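Local coordinates for protein IclR transcriptional regulator (Thermotoga maritima, PDB 1MKM) that probably binds DNA through a winged helix-turn-helix domain and represses transcription as a regulator of the IclR family, at residues G71-V74 / L75-F78; V89-M92 / K93-E97; K161-T164 / P165-T169; V173-R176 / E177-I181; A240-I243 / S244-G248. All blocks are in the same frame, centred on the assembly; numbering follows the deposited sequence.

Contact 1: G71-V74 / L75-F78; sequences GSFV and LRRF
Arg76 folds back along the last turn of helix 66-75 and lays its guanidinium over a face of the Phe73 ring. Its CB rests between two carbonyl oxygens, 3.0 Å from Ser72 O and 3.1 Å from Phe73 O. CG leaves anti to the backbone N (chi1 -168°), which sends the chain back toward the preceding turn, and a bend at chi3 brings NE into the neighbourhood of Ser72 O. At the tip, NH1 sits 3.6 Å from Phe73 CE2, toward the rim of the ring, while NH2 passes Ser72 CB and also makes a weak hydrogen bond to Asn208 of the second subunit. CZ lies over the ring close to its normal, a cation-pi contact in which the two planes are inclined by 35°. The helical backbone bonds end here: Leu75 N bonds to Gly71 O (2.9 Å), Arg76 N to Ser72 O, and Arg77 N to Val74 O. Val74 O also lies over a face of the Phe78 ring. Arg77 turns its aliphatic part over Val74 O and hydrogen-bonds through NH2 to Gly22 O of the second subunit. A leucine in place of Arg77 would probably leave that carbonyl without its charged donor and weaken the tie between subunits. Helix 66-75 ends here in a type I beta turn from Leu75 to Phe78, part of the linker between the helix-turn-helix and C-terminal domains, packed against a second copy of the protein.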
loop_
_atom_site.group_PDB
_atom_site.type_symbol
_atom_site.label_atom_id
_atom_site.label_comp_id
_atom_site.label_asym_id
_atom_site.label_seq_id
_atom_site.Cartn_x
_atom_site.Cartn_y
_atom_site.Cartn_z
ATOM N N GLY B 71 19.162 10.132 -14.712
ATOM C CA GLY B 71 19.957 10.124 -13.503
ATOM C C GLY B 71 20.894 8.926 -13.465
ATOM O O GLY B 71 22.069 9.079 -13.131
ATOM N N SER B 72 20.376 7.741 -13.808
ATOM C CA SER B 72 21.178 6.508 -13.820
ATOM C C SER B 72 22.336 6.607 -14.794
ATOM O O SER B 72 23.435 6.145 -14.498
ATOM C CB SER B 72 20.316 5.306 -14.201
ATOM O OG SER B 72 19.254 5.165 -13.295
ATOM N N PHE B 73 22.080 7.194 -15.968
ATOM C CA PHE B 73 23.110 7.386 -16.991
ATOM C C PHE B 73 24.259 8.252 -16.462
ATOM O O PHE B 73 25.433 7.982 -16.729
ATOM C CB PHE B 73 22.517 8.072 -18.230
ATOM C CG PHE B 73 22.069 7.127 -19.311
ATOM C CD1 PHE B 73 20.717 6.945 -19.580
ATOM C CD2 PHE B 73 23.002 6.451 -20.095
ATOM C CE1 PHE B 73 20.294 6.106 -20.625
ATOM C CE2 PHE B 73 22.595 5.608 -21.142
ATOM C CZ PHE B 73 21.235 5.438 -21.405
ATOM N N VAL B 74 23.921 9.309 -15.730
ATOM C CA VAL B 74 24.948 10.192 -15.192
ATOM C C VAL B 74 25.686 9.469 -14.058
ATOM O O VAL B 74 26.906 9.498 -14.012
ATOM C CB VAL B 74 24.355 11.511 -14.655
ATOM C CG1 VAL B 74 25.467 12.415 -14.177
ATOM C CG2 VAL B 74 23.543 12.212 -15.745
ATOM N N LEU B 75 24.944 8.826 -13.152
ATOM C CA LEU B 75 25.575 8.074 -12.052
ATOM C C LEU B 75 26.467 6.998 -12.658
ATOM O O LEU B 75 27.530 6.675 -12.144
ATOM C CB LEU B 75 24.506 7.422 -11.168
ATOM C CG LEU B 75 23.831 8.347 -10.156
ATOM C CD1 LEU B 75 22.558 7.743 -9.644
ATOM C CD2 LEU B 75 24.792 8.626 -9.026
ATOM N N ARG B 76 26.021 6.474 -13.789
ATOM C CA ARG B 76 26.728 5.433 -14.521
ATOM C C ARG B 76 28.109 5.908 -14.975
ATOM O O ARG B 76 28.953 5.098 -15.348
ATOM C CB ARG B 76 25.875 5.032 -15.728
ATOM C CG ARG B 76 26.283 3.778 -16.460
ATOM C CD ARG B 76 25.202 3.417 -17.476
ATOM N NE ARG B 76 23.900 3.261 -16.826
ATOM C CZ ARG B 76 22.762 2.996 -17.465
ATOM N NH1 ARG B 76 22.752 2.851 -18.782
ATOM N NH2 ARG B 76 21.630 2.878 -16.785
ATOM N N ARG B 77 28.343 7.215 -14.922
ATOM C CA ARG B 77 29.628 7.766 -15.345
ATOM C C ARG B 77 30.701 7.765 -14.260
ATOM O O ARG B 77 31.851 8.084 -14.544
ATOM C CB ARG B 77 29.470 9.203 -15.832
ATOM C CG ARG B 77 28.213 9.484 -16.620
ATOM C CD ARG B 77 28.284 10.880 -17.193
ATOM N NE ARG B 77 28.426 10.818 -18.635
ATOM C CZ ARG B 77 29.350 11.462 -19.323
ATOM N NH1 ARG B 77 30.232 12.238 -18.712
ATOM N NH2 ARG B 77 29.409 11.295 -20.623
ATOM N N PHE B 78 30.331 7.412 -13.033
ATOM C CA PHE B 78 31.285 7.413 -11.920
ATOM C C PHE B 78 31.633 6.001 -11.425
ATOM O O PHE B 78 31.034 5.497 -10.469
ATOM C CB PHE B 78 30.722 8.238 -10.757
ATOM C CG PHE B 78 30.245 9.605 -11.161
ATOM C CD1 PHE B 78 28.942 10.018 -10.865
ATOM C CD2 PHE B 78 31.092 10.483 -11.832
ATOM C CE1 PHE B 78 28.492 11.290 -11.234
ATOM C CE2 PHE B 78 30.654 11.758 -12.207
ATOM C CZ PHE B 78 29.351 12.163 -11.907
#

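Contact 2: V89-M92 / K93-E97; sequences VDIM and KRTGE
Asp90 and Arg94 meet at a slant one helical turn apart, carboxylate and guanidinium planes only 21° from parallel. Asp90 OD2 stands over a face of the guanidinium, 3.1 Å from Arg94 NE but well out of its plane, so the salt bridge rests on charge and no N-H points at the oxygen. Each end has a further mate on helix 226-246: OD2 pairs with Lys239, its stronger partner, and Arg94 NH2 with Glu238. Val89 and Lys93 run side by side in the same direction, Val89 CG1 touching Lys93 CD at 3.8 Å. The Met92 chain, bent at chi2 and chi3, passes obliquely by Lys93 and sets CE 3.8 Å from Lys93 CG.

These pairs lie at the C-terminal part of helix 79-93 of the GAF-like C-terminal domain, where an ST turn leads into strand 98-105. Thr95 OG1 donates to Ile91 O at 2.7 Å and accepts from Glu97 N at 3.0 Å, one hydroxyl joining the last helical turn to the strand's approach. Its chi1 of 68° seats OG1 between the backbone N and the carbonyl carbon, facing both partners. Gly96 N bonds to Met92 O, and the positive phi of Gly96 suits a glycine. Ile91 CG2 and Thr95 CG2 lie alongside each other toward Ile217 of strand 211-220.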
loop_
_atom_site.group_PDB
_atom_site.type_symbol
_atom_site.label_atom_id
_atom_site.label_comp_id
_atom_site.label_asym_id
_atom_site.label_seq_id
_atom_site.Cartn_x
_atom_site.Cartn_y
_atom_site.Cartn_z
ATOM N N VAL B 89 26.660 -0.616 1.598
ATOM C CA VAL B 89 25.567 -1.411 2.141
ATOM C C VAL B 89 26.096 -2.188 3.350
ATOM O O VAL B 89 25.401 -2.342 4.357
ATOM C CB VAL B 89 25.000 -2.401 1.082
ATOM C CG1 VAL B 89 23.852 -3.193 1.667
ATOM C CG2 VAL B 89 24.517 -1.634 -0.150
ATOM N N ASP B 90 27.340 -2.651 3.263
ATOM C CA ASP B 90 27.914 -3.392 4.372
ATOM C C ASP B 90 28.127 -2.473 5.582
ATOM O O ASP B 90 27.807 -2.848 6.720
ATOM C CB ASP B 90 29.224 -4.060 3.937
ATOM C CG ASP B 90 29.805 -4.998 5.007
ATOM O OD1 ASP B 90 29.043 -5.677 5.739
ATOM O OD2 ASP B 90 31.045 -5.062 5.094
ATOM N N ILE B 91 28.640 -1.269 5.334
ATOM C CA ILE B 91 28.872 -0.312 6.409
ATOM C C ILE B 91 27.558 -0.013 7.112
ATOM O O ILE B 91 27.534 0.202 8.318
ATOM C CB ILE B 91 29.461 1.022 5.885
ATOM C CG1 ILE B 91 30.794 0.766 5.178
ATOM C CG2 ILE B 91 29.652 1.996 7.051
ATOM C CD1 ILE B 91 31.423 1.998 4.584
ATOM N N MET B 92 26.460 0.006 6.359
ATOM C CA MET B 92 25.167 0.285 6.965
ATOM C C MET B 92 24.645 -0.890 7.798
ATOM O O MET B 92 23.995 -0.700 8.836
ATOM C CB MET B 92 24.146 0.632 5.891
ATOM C CG MET B 92 22.741 0.868 6.424
ATOM S SD MET B 92 21.766 -0.638 6.724
ATOM C CE MET B 92 21.542 -1.189 5.055
ATOM N N LYS B 93 24.924 -2.105 7.337
ATOM C CA LYS B 93 24.464 -3.293 8.038
ATOM C C LYS B 93 25.310 -3.583 9.265
ATOM O O LYS B 93 24.856 -4.255 10.192
ATOM C CB LYS B 93 24.467 -4.483 7.089
ATOM C CG LYS B 93 23.557 -4.272 5.907
ATOM C CD LYS B 93 23.788 -5.320 4.841
ATOM C CE LYS B 93 23.077 -6.606 5.175
ATOM N NZ LYS B 93 21.610 -6.383 5.202
ATOM N N ARG B 94 26.533 -3.060 9.279
ATOM C CA ARG B 94 27.420 -3.268 10.414
ATOM C C ARG B 94 27.448 -2.094 11.384
ATOM O O ARG B 94 28.161 -2.140 12.385
ATOM C CB ARG B 94 28.833 -3.582 9.934
ATOM C CG ARG B 94 28.872 -4.765 8.988
ATOM C CD ARG B 94 30.274 -5.291 8.801
ATOM N NE ARG B 94 31.149 -4.350 8.117
ATOM C CZ ARG B 94 32.457 -4.526 7.976
ATOM N NH1 ARG B 94 33.040 -5.607 8.477
ATOM N NH2 ARG B 94 33.178 -3.628 7.323
ATOM N N THR B 95 26.678 -1.046 11.097
ATOM C CA THR B 95 26.623 0.104 11.992
ATOM C C THR B 95 25.176 0.488 12.248
ATOM O O THR B 95 24.845 1.024 13.313
ATOM C CB THR B 95 27.338 1.335 11.414
ATOM O OG1 THR B 95 26.600 1.821 10.286
ATOM C CG2 THR B 95 28.765 0.990 10.998
ATOM N N GLY B 96 24.322 0.202 11.260
ATOM C CA GLY B 96 22.906 0.514 11.357
ATOM C C GLY B 96 22.646 1.976 11.048
ATOM O O GLY B 96 21.519 2.468 11.145
ATOM N N GLU B 97 23.707 2.671 10.654
ATOM C CA GLU B 97 23.627 4.086 10.352
ATOM C C GLU B 97 23.612 4.361 8.858
ATOM O O GLU B 97 24.108 3.559 8.058
ATOM C CB GLU B 97 24.820 4.809 10.983
ATOM C CG GLU B 97 25.012 4.519 12.458
ATOM C CD GLU B 97 23.765 4.792 13.252
ATOM O OE1 GLU B 97 23.242 5.921 13.163
ATOM O OE2 GLU B 97 23.300 3.881 13.971
#

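Contact 3: K161-T164 / P165-T169; sequences KPKT and PNTIT
Thr167 OG1 takes a hydrogen bond from Thr164 N at 2.5 Å; the bond is bent, with an N-H...O angle of 138°, and unusually short, so its length should be read with caution. Residues Thr164 to Thr167 form a type I beta turn in the loop between helices 148-157 and 171-184, and Thr167 N closes it onto Thr164 O, although that oxygen's position is less certain. OG1 stands anti to the carbonyl carbon of its own residue (chi1 -47°), which aims it back across the turn at Thr164. The same hydroxyl is hydrogen-bonded to Glu192 O, and Thr164 OG1 to Glu191 O, so both threonines tie the turn to the stretch just after strand 187-190. That strand carries Asp189, a zinc ligand seen in this protein, and the Asn166 side chain comes within about 6 Å of the Asp189 side chain. A valine at Thr167 would probably leave Thr164 N and Glu192 O without the hydroxyl that joins them and allow the turn to shift.

The Thr167 and Lys163 side chains cross at about a right angle, with Thr167 CG2 3.5 Å from Lys163 NZ. Thr167 CB packs on Pro162 CA at 3.4 Å. Thr169 OG1 bonds to Thr167 O at 3.2 Å and slants across the proline ring, where it lies 3.4 Å from Pro162 CB.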
loop_
_atom_site.group_PDB
_atom_site.type_symbol
_atom_site.label_atom_id
_atom_site.label_comp_id
_atom_site.label_asym_id
_atom_site.label_seq_id
_atom_site.Cartn_x
_atom_site.Cartn_y
_atom_site.Cartn_z
ATOM N N LYS B 161 29.913 30.761 5.461
ATOM C CA LYS B 161 28.660 31.130 6.109
ATOM C C LYS B 161 28.259 30.069 7.126
ATOM O O LYS B 161 27.827 28.977 6.765
ATOM C CB LYS B 161 27.547 31.303 5.074
ATOM C CG LYS B 161 26.194 31.639 5.689
ATOM C CD LYS B 161 25.130 31.875 4.626
ATOM C CE LYS B 161 23.755 32.045 5.261
ATOM N NZ LYS B 161 22.689 32.317 4.256
ATOM N N PRO B 162 28.402 30.384 8.422
ATOM C CA PRO B 162 28.062 29.467 9.514
ATOM C C PRO B 162 26.596 29.022 9.509
ATOM O O PRO B 162 25.688 29.819 9.757
ATOM C CB PRO B 162 28.429 30.273 10.760
ATOM C CG PRO B 162 28.162 31.683 10.328
ATOM C CD PRO B 162 28.775 31.709 8.950
ATOM N N LYS B 163 26.384 27.738 9.229
ATOM C CA LYS B 163 25.041 27.166 9.176
ATOM C C LYS B 163 24.522 26.785 10.556
ATOM O O LYS B 163 23.317 26.623 10.773
ATOM C CB LYS B 163 25.039 25.943 8.257
ATOM C CG LYS B 163 25.165 26.287 6.781
ATOM C CD LYS B 163 25.485 25.062 5.947
ATOM C CE LYS B 163 26.862 24.523 6.284
ATOM N NZ LYS B 163 27.924 25.567 6.153
ATOM N N THR B 164 25.442 26.643 11.494
ATOM C CA THR B 164 25.077 26.300 12.856
ATOM C C THR B 164 26.191 26.771 13.792
ATOM O O THR B 164 27.354 26.848 13.389
ATOM C CB THR B 164 24.812 24.765 12.994
ATOM O OG1 THR B 164 25.711 24.032 12.150
ATOM C CG2 THR B 164 23.378 24.438 12.590
ATOM N N PRO B 165 25.845 27.129 15.043
ATOM C CA PRO B 165 26.836 27.598 16.019
ATOM C C PRO B 165 28.127 26.785 16.068
ATOM O O PRO B 165 29.064 27.137 16.780
ATOM C CB PRO B 165 26.069 27.568 17.350
ATOM C CG PRO B 165 24.856 26.690 17.072
ATOM C CD PRO B 165 24.510 27.041 15.657
ATOM N N ASN B 166 28.175 25.698 15.307
ATOM C CA ASN B 166 29.360 24.857 15.279
ATOM C C ASN B 166 30.022 24.871 13.900
ATOM O O ASN B 166 30.995 24.152 13.660
ATOM C CB ASN B 166 28.996 23.422 15.675
ATOM C CG ASN B 166 28.268 23.345 17.011
ATOM O OD1 ASN B 166 28.103 22.265 17.574
ATOM N ND2 ASN B 166 27.821 24.489 17.517
ATOM N N THR B 167 29.496 25.693 12.996
ATOM C CA THR B 167 30.049 25.803 11.650
ATOM C C THR B 167 31.290 26.692 11.704
ATOM O O THR B 167 31.186 27.909 11.876
ATOM C CB THR B 167 29.038 26.442 10.658
ATOM O OG1 THR B 167 27.752 25.828 10.796
ATOM C CG2 THR B 167 29.513 26.257 9.224
ATOM N N ILE B 168 32.459 26.073 11.562
ATOM C CA ILE B 168 33.742 26.775 11.582
ATOM C C ILE B 168 33.794 27.909 10.547
ATOM O O ILE B 168 33.636 27.666 9.349
ATOM C CB ILE B 168 34.894 25.795 11.279
ATOM C CG1 ILE B 168 34.848 24.619 12.251
ATOM C CG2 ILE B 168 36.227 26.504 11.382
ATOM C CD1 ILE B 168 35.939 23.590 12.012
ATOM N N THR B 169 34.031 29.141 10.998
ATOM C CA THR B 169 34.094 30.279 10.081
ATOM C C THR B 169 35.498 30.896 9.960
ATOM O O THR B 169 35.685 31.900 9.275
ATOM C CB THR B 169 33.085 31.381 10.501
ATOM O OG1 THR B 169 31.790 30.797 10.693
ATOM C CG2 THR B 169 32.972 32.447 9.418
#

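Contact 4: V173-R176 / E177-I181; sequences VLKR and ELEKI
Glu177 sits one turn beyond Val173 and opens the second half of this stretch of helix 171-184, its CB 3.2 Å from Leu174 O. Its side chain turns away from the preceding turn: bent at chi2, it carries the carboxylate to Lys140 of helix 137-143, where OE2 forms a salt bridge. Leu178 comes next and makes the closest apolar contact. Its CG lies 3.4 Å from Leu174 CD2 and its CD1 3.5 Å from the same methyl, tighter than usual for carbon atoms; the two side chains are closely packed where they cross at a slant. Leu174 directs CG anti to its own N (chi1 -167°), which, together with chi2, turns the CD2 methyl forward to Leu178. Beneath them Leu178 N bonds to Leu174 O at 2.7 Å. Glu179 runs alongside Lys175, both pointing the same way, and the charged ends stay long apart, 3.9 Å from Lys175 NZ to Glu179 OE2; the attraction is therefore probably modest, while Glu179 N holds Lys175 O at 3.0 Å. Lys180 donates its N to Arg176 O and lays its extended chain over that oxygen, CG reaching it at 3.1 Å. Ile181 continues the helix through a bond from its N to Glu177 O. Leu178 and Ile181 face helix 137-143, Leu178 meeting Lys140 and Leu143 and Ile181 meeting Lys140, while Leu174 rests on Leu160 in the loop that precedes this helix in the C-terminal domain.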
loop_
_atom_site.group_PDB
_atom_site.type_symbol
_atom_site.label_atom_id
_atom_site.label_comp_id
_atom_site.label_asym_id
_atom_site.label_seq_id
_atom_site.Cartn_x
_atom_site.Cartn_y
_atom_site.Cartn_z
ATOM N N VAL B 173 41.533 28.157 11.837
ATOM C CA VAL B 173 40.982 27.079 12.646
ATOM C C VAL B 173 40.650 25.907 11.739
ATOM O O VAL B 173 40.847 24.745 12.102
ATOM C CB VAL B 173 39.693 27.513 13.339
ATOM C CG1 VAL B 173 39.232 26.420 14.288
ATOM C CG2 VAL B 173 39.915 28.823 14.071
ATOM N N LEU B 174 40.134 26.232 10.557
ATOM C CA LEU B 174 39.770 25.229 9.570
ATOM C C LEU B 174 41.027 24.512 9.091
ATOM O O LEU B 174 41.019 23.295 8.890
ATOM C CB LEU B 174 39.052 25.897 8.391
ATOM C CG LEU B 174 38.323 25.002 7.382
ATOM C CD1 LEU B 174 37.416 25.860 6.521
ATOM C CD2 LEU B 174 39.322 24.228 6.527
ATOM N N LYS B 175 42.109 25.269 8.914
ATOM C CA LYS B 175 43.380 24.702 8.464
ATOM C C LYS B 175 43.896 23.757 9.552
ATOM O O LYS B 175 44.185 22.590 9.284
ATOM C CB LYS B 175 44.396 25.823 8.191
ATOM C CG LYS B 175 45.559 25.445 7.263
ATOM C CD LYS B 175 46.601 24.559 7.941
ATOM C CE LYS B 175 47.340 25.303 9.058
ATOM N NZ LYS B 175 48.383 24.474 9.739
ATOM N N ARG B 176 44.009 24.261 10.779
ATOM C CA ARG B 176 44.468 23.432 11.890
ATOM C C ARG B 176 43.541 22.228 11.943
ATOM O O ARG B 176 43.990 21.081 11.965
ATOM C CB ARG B 176 44.390 24.203 13.216
ATOM C CG ARG B 176 45.528 25.189 13.449
ATOM C CD ARG B 176 45.419 25.843 14.824
ATOM N NE ARG B 176 44.228 26.684 14.952
ATOM C CZ ARG B 176 43.849 27.290 16.075
ATOM N NH1 ARG B 176 44.563 27.155 17.184
ATOM N NH2 ARG B 176 42.754 28.038 16.090
ATOM N N GLU B 177 42.242 22.516 11.956
ATOM C CA GLU B 177 41.202 21.494 11.986
ATOM C C GLU B 177 41.535 20.412 10.966
ATOM O O GLU B 177 41.601 19.226 11.301
ATOM C CB GLU B 177 39.853 22.132 11.653
ATOM C CG GLU B 177 38.698 21.646 12.501
ATOM C CD GLU B 177 38.190 20.283 12.085
ATOM O OE1 GLU B 177 39.002 19.332 12.009
ATOM O OE2 GLU B 177 36.970 20.170 11.840
ATOM N N LEU B 178 41.768 20.833 9.726
ATOM C CA LEU B 178 42.101 19.905 8.652
ATOM C C LEU B 178 43.312 19.038 8.975
ATOM O O LEU B 178 43.338 17.847 8.658
ATOM C CB LEU B 178 42.363 20.661 7.340
ATOM C CG LEU B 178 41.205 21.415 6.675
ATOM C CD1 LEU B 178 41.646 21.941 5.319
ATOM C CD2 LEU B 178 40.020 20.486 6.503
ATOM N N GLU B 179 44.319 19.631 9.607
ATOM C CA GLU B 179 45.523 18.888 9.944
ATOM C C GLU B 179 45.211 17.809 10.974
ATOM O O GLU B 179 45.709 16.683 10.880
ATOM C CB GLU B 179 46.600 19.839 10.465
ATOM C CG GLU B 179 48.011 19.347 10.201
ATOM C CD GLU B 179 49.038 20.448 10.343
ATOM O OE1 GLU B 179 49.179 20.988 11.461
ATOM O OE2 GLU B 179 49.700 20.777 9.335
ATOM N N LYS B 180 44.382 18.155 11.956
ATOM C CA LYS B 180 43.985 17.197 12.981
ATOM C C LYS B 180 43.440 15.993 12.224
ATOM O O LYS B 180 43.704 14.839 12.565
ATOM C CB LYS B 180 42.862 17.765 13.852
ATOM C CG LYS B 180 42.971 19.237 14.195
ATOM C CD LYS B 180 41.861 19.611 15.171
ATOM C CE LYS B 180 41.681 21.109 15.322
ATOM N NZ LYS B 180 40.488 21.396 16.168
ATOM N N ILE B 181 42.670 16.289 11.185
ATOM C CA ILE B 181 42.066 15.260 10.357
ATOM C C ILE B 181 43.156 14.444 9.678
ATOM O O ILE B 181 43.079 13.213 9.630
ATOM C CB ILE B 181 41.129 15.897 9.312
ATOM C CG1 ILE B 181 40.004 16.646 10.035
ATOM C CG2 ILE B 181 40.551 14.832 8.401
ATOM C CD1 ILE B 181 39.178 17.535 9.138
#

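Contact 5: A240-I243 / S244-G248; sequences AEEI and SRKLG
Glu241 and Glu242 both send CG anti to the backbone N (chi1 168° in each), which turns the two chains forward along the helix toward Arg245 and Lys246, Glu241 running on extended and Glu242 bending at chi2. Arg245 comes back from the next turn with its chain extended from CG to NE and meets both acids. Its guanidinium has Glu241 CG over one face, and NH2 reaches Glu241 OE2 at 3.5 Å with the planes 46° apart. Glu242 arrives at the edge instead, near the guanidinium plane, with OE1 3.6 Å from Arg245 CD and a long 3.9 Å from NH1; its carboxylate is turned almost perpendicular, at 77°. Glu242 OE2 makes another long pairing, 3.8 Å to Lys246 NZ, which completes a salt-bridge network of four residues.

The network lies close to the end of helix 226-246, the last of the GAF-like C-terminal domain, and Glu242 and Lys246 border helix 79-93 at His87 and Ile83. Ala240, Ile243, Ser244 and Leu247 meet strand 197-205. Ala240 O is gripped twice by Ser244, by N at 2.7 Å nearly in line with the carbonyl and by OG at 2.6 Å from above its plane. Ser244 also makes a weak hydrogen bond to Phe205 N. Ile243 runs alongside Leu247, CG2 to CD1 at 4.0 Å. Leu247 is the first residue to leave helical geometry, its N still bonded to Ile243 O.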
loop_
_atom_site.group_PDB
_atom_site.type_symbol
_atom_site.label_atom_id
_atom_site.label_comp_id
_atom_site.label_asym_id
_atom_site.label_seq_id
_atom_site.Cartn_x
_atom_site.Cartn_y
_atom_site.Cartn_z
ATOM N N ALA B 240 37.212 2.411 3.067
ATOM C CA ALA B 240 37.937 3.439 2.331
ATOM C C ALA B 240 39.155 2.817 1.650
ATOM O O ALA B 240 39.289 2.848 0.419
ATOM C CB ALA B 240 38.372 4.548 3.275
ATOM N N GLU B 241 40.043 2.245 2.458
ATOM C CA GLU B 241 41.247 1.619 1.940
ATOM C C GLU B 241 40.942 0.644 0.804
ATOM O O GLU B 241 41.601 0.668 -0.236
ATOM C CB GLU B 241 41.988 0.898 3.072
ATOM C CG GLU B 241 43.100 -0.012 2.591
ATOM C CD GLU B 241 43.945 -0.545 3.724
ATOM O OE1 GLU B 241 43.359 -0.988 4.740
ATOM O OE2 GLU B 241 45.192 -0.526 3.590
ATOM N N GLU B 242 39.938 -0.204 0.998
ATOM C CA GLU B 242 39.569 -1.184 -0.025
ATOM C C GLU B 242 39.117 -0.529 -1.323
ATOM O O GLU B 242 39.528 -0.944 -2.413
ATOM C CB GLU B 242 38.459 -2.103 0.488
ATOM C CG GLU B 242 37.812 -2.951 -0.599
ATOM C CD GLU B 242 38.744 -4.002 -1.154
ATOM O OE1 GLU B 242 39.900 -3.663 -1.473
ATOM O OE2 GLU B 242 38.319 -5.170 -1.278
ATOM N N ILE B 243 38.258 0.486 -1.195
ATOM C CA ILE B 243 37.729 1.226 -2.341
ATOM C C ILE B 243 38.848 1.979 -3.033
ATOM O O ILE B 243 39.022 1.870 -4.253
ATOM C CB ILE B 243 36.660 2.265 -1.915
ATOM C CG1 ILE B 243 35.477 1.565 -1.242
ATOM C CG2 ILE B 243 36.187 3.050 -3.128
ATOM C CD1 ILE B 243 34.583 2.498 -0.443
ATOM N N SER B 244 39.596 2.752 -2.252
ATOM C CA SER B 244 40.704 3.532 -2.781
ATOM C C SER B 244 41.580 2.659 -3.667
ATOM O O SER B 244 41.993 3.074 -4.751
ATOM C CB SER B 244 41.526 4.099 -1.635
ATOM O OG SER B 244 40.680 4.778 -0.730
ATOM N N ARG B 245 41.851 1.443 -3.203
ATOM C CA ARG B 245 42.662 0.503 -3.963
ATOM C C ARG B 245 42.154 0.402 -5.394
ATOM O O ARG B 245 42.903 0.641 -6.342
ATOM C CB ARG B 245 42.631 -0.874 -3.298
ATOM C CG ARG B 245 43.429 -0.944 -2.014
ATOM C CD ARG B 245 43.246 -2.276 -1.325
ATOM N NE ARG B 245 44.154 -2.423 -0.191
ATOM C CZ ARG B 245 44.108 -3.428 0.676
ATOM N NH1 ARG B 245 43.190 -4.378 0.543
ATOM N NH2 ARG B 245 44.988 -3.490 1.669
ATOM N N LYS B 246 40.879 0.049 -5.545
ATOM C CA LYS B 246 40.264 -0.069 -6.864
ATOM C C LYS B 246 40.533 1.165 -7.729
ATOM O O LYS B 246 40.677 1.057 -8.950
ATOM C CB LYS B 246 38.752 -0.291 -6.726
ATOM C CG LYS B 246 38.320 -1.758 -6.660
ATOM C CD LYS B 246 39.119 -2.535 -5.631
ATOM C CE LYS B 246 38.568 -3.931 -5.424
ATOM N NZ LYS B 246 37.261 -3.887 -4.719
ATOM N N LEU B 247 40.600 2.333 -7.093
ATOM C CA LEU B 247 40.872 3.580 -7.808
ATOM C C LEU B 247 42.347 3.672 -8.187
ATOM O O LEU B 247 42.877 4.764 -8.402
ATOM C CB LEU B 247 40.495 4.789 -6.948
ATOM C CG LEU B 247 39.039 5.260 -6.974
ATOM C CD1 LEU B 247 38.105 4.161 -6.510
ATOM C CD2 LEU B 247 38.918 6.485 -6.089
ATOM N N GLY B 248 43.000 2.518 -8.262
ATOM C CA GLY B 248 44.405 2.476 -8.619
ATOM C C GLY B 248 45.298 3.182 -7.622
ATOM O O GLY B 248 46.169 3.964 -8.003
#

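Overall arrangement
The five contacts follow one another along the chain without interleaving. Contact 1 ends helix 66-75, and contact 2 ends helix 79-93, which comes next in the chain; their centres lie about 24 Å apart. Contacts 3 and 4 are neighbours, about 15 Å between centres, where Ile168 of the loop packs on Glu177 of helix 171-184. They lie on the opposite side of the chain's centre from contact 1, about 33 Å away. Contact 5 closes helix 226-246, and the centres of contacts 5 and 2 are about 19 Å apart. Helices 79-93 and 226-246 meet each other and the six-stranded antiparallel sheet. The series runs from the subunit-contacting linker to the C-terminal domain that carries the zinc-binding residues.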